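Local coordinates for protein agmatinase (Deinococcus radiodurans, PDB 1WOH) that probably hydrolyses agmatine to putrescine and urea, as a two-manganese enzyme of the arginase family, at residues D150-N153 / S158-S161. Sequence-based numbering, arbitrary orientation.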
ATOM      1  N   ASP A 150     -11.978  -9.122  33.286  1.00 13.30           N
ATOM      2  CA  ASP A 150     -12.828  -8.199  34.033  1.00 13.89           C
ATOM      3  C   ASP A 150     -12.447  -6.760  33.665  1.00 13.90           C
ATOM      4  O   ASP A 150     -13.234  -6.040  33.047  1.00 15.60           O
ATOM      5  CB  ASP A 150     -12.668  -8.427  35.543  1.00 12.96           C
ATOM      6  CG  ASP A 150     -13.545  -7.501  36.371  1.00 16.91           C
ATOM      7  OD1 ASP A 150     -14.323  -6.726  35.772  1.00 16.93           O
ATOM      8  OD2 ASP A 150     -13.455  -7.551  37.621  1.00 19.44           O
ATOM      9  N   THR A 151     -11.241  -6.344  34.049  1.00 14.86           N
ATOM     10  CA  THR A 151     -10.754  -5.003  33.733  1.00 18.37           C
ATOM     11  C   THR A 151      -9.398  -5.058  33.036  1.00 16.90           C
ATOM     12  O   THR A 151      -8.548  -5.893  33.359  1.00 18.19           O
ATOM     13  CB  THR A 151     -10.605  -4.127  35.003  1.00 19.13           C
ATOM     14  OG1 THR A 151     -11.898  -3.855  35.555  1.00 23.96           O
ATOM     15  CG2 THR A 151      -9.932  -2.815  34.668  1.00 22.78           C
ATOM     16  N   ARG A 152      -9.211  -4.162  32.073  1.00 17.58           N
ATOM     17  CA  ARG A 152      -7.970  -4.061  31.311  1.00 17.27           C
ATOM     18  C   ARG A 152      -7.781  -2.583  30.983  1.00 17.54           C
ATOM     19  O   ARG A 152      -8.724  -1.906  30.584  1.00 15.81           O
ATOM     20  CB  ARG A 152      -8.075  -4.858  30.003  1.00 19.47           C
ATOM     21  CG  ARG A 152      -6.744  -5.095  29.288  1.00 25.00           C
ATOM     22  CD  ARG A 152      -6.946  -5.271  27.787  1.00 27.96           C
ATOM     23  NE  ARG A 152      -7.293  -3.998  27.149  1.00 31.62           N
ATOM     24  CZ  ARG A 152      -7.707  -3.861  25.892  1.00 32.30           C
ATOM     25  NH1 ARG A 152      -7.992  -2.651  25.426  1.00 29.91           N
ATOM     26  NH2 ARG A 152      -7.851  -4.924  25.103  1.00 29.03           N
ATOM     27  N   ASN A 153      -6.562  -2.088  31.151  1.00 16.66           N
ATOM     28  CA  ASN A 153      -6.260  -0.687  30.875  1.00 17.08           C
ATOM     29  C   ASN A 153      -7.296   0.272  31.453  1.00 14.20           C
ATOM     30  O   ASN A 153      -7.756   1.190  30.775  1.00 14.41           O
ATOM     31  CB  ASN A 153      -6.120  -0.456  29.371  1.00 17.74           C
ATOM     32  CG  ASN A 153      -5.038  -1.317  28.754  1.00 22.36           C
ATOM     33  OD1 ASN A 153      -5.318  -2.374  28.182  1.00 23.68           O
ATOM     34  ND2 ASN A 153      -3.788  -0.880  28.883  1.00 20.49           N
ATOM     35  N   SER A 158     -13.364  -2.884  27.265  1.00 11.86           N
ATOM     36  CA  SER A 158     -12.412  -3.135  26.181  1.00 11.43           C
ATOM     37  C   SER A 158     -12.826  -4.375  25.403  1.00 13.64           C
ATOM     38  O   SER A 158     -13.753  -5.083  25.803  1.00 12.61           O
ATOM     39  CB  SER A 158     -10.994  -3.342  26.722  1.00 12.15           C
ATOM     40  OG  SER A 158     -10.861  -4.611  27.347  1.00 11.92           O
ATOM     41  N   ASN A 159     -12.258  -4.645  24.483  1.00 10.03           N
ATOM     42  CA  ASN A 159     -12.579  -5.840  23.718  1.00 10.98           C
ATOM     43  C   ASN A 159     -12.058  -7.106  24.398  1.00 11.00           C
ATOM     44  O   ASN A 159     -12.191  -8.208  23.863  1.00 10.82           O
ATOM     45  CB  ASN A 159     -12.050  -5.733  22.277  1.00 11.76           C
ATOM     46  CG  ASN A 159     -10.539  -5.575  22.196  1.00 14.44           C
ATOM     47  OD1 ASN A 159      -9.906  -5.149  23.164  1.00 17.73           O
ATOM     48  ND2 ASN A 159      -9.954  -5.924  21.058  1.00 11.18           N
ATOM     49  N   SER A 160     -11.368  -6.983  25.326  1.00 11.46           N
ATOM     50  CA  SER A 160     -10.877  -8.159  26.044  1.00 11.77           C
ATOM     51  C   SER A 160     -11.889  -8.608  27.110  1.00 10.88           C
ATOM     52  O   SER A 160     -11.680  -9.626  27.778  1.00 10.72           O
ATOM     53  CB  SER A 160      -9.540  -7.849  26.731  1.00 12.03           C
ATOM     54  OG  SER A 160      -8.543  -7.510  25.788  1.00 12.98           O
ATOM     55  N   SER A 161     -12.987  -7.866  27.250  1.00 11.21           N
ATOM     56  CA  SER A 161     -14.004  -8.163  28.266  1.00 11.72           C
ATOM     57  C   SER A 161     -15.450  -8.435  27.820  1.00 11.03           C
ATOM     58  O   SER A 161     -16.319  -8.619  28.674  1.00 12.76           O
ATOM     59  CB  SER A 161     -14.078  -7.006  29.270  1.00 11.09           C
ATOM     60  OG  SER A 161     -12.821  -6.704  29.841  1.00 13.31           O
TER
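Arg152 reaches across to Ser158, Asn159 and Ser160 within one loop of the arginase-type alpha/beta fold, the loop running from strand 137-142 to helix 162-169. Residues 158-161 form a type I beta turn, closed by a backbone bond from Ser161 N to Ser158 O; Ser158 OG also accepts from Ser160 N (3.2 Å), which defines an ST turn.

Two hydrogen bonds cross the contact, both from Arg152 NH2. One runs to Asn159 OD1 at 2.8 Å, with a C=O...N angle of 160° and the donor in the carbonyl plane. The other ends on Ser160 OG, also 2.8 Å from Arg152 NH2. Both acceptors lie at the guanidinium edge but are tilted out of its plane, and the Asn159 amide stands almost perpendicular to that plane (85°). Arg152 NH1 takes a further partner, Ser90 OG of a neighbouring subunit, and Asn159 ND2 donates to Glu274 OE2. Arg152 thus links that subunit to a turn whose Asn159 side chain touches His121, which binds manganese in this enzyme, although none is bound to this chain here.

Packing adds a face contact: Ser158 CB sits over the centre of the guanidinium, 3.3 Å from Arg152 NH1. A bend at chi3 (72°) in an otherwise extended chain brings the guanidinium over Ser158 CB, with NH2 beside both acceptors; Arg152 NE makes a weak bond to Asn153 OD1, 2.8 Å away.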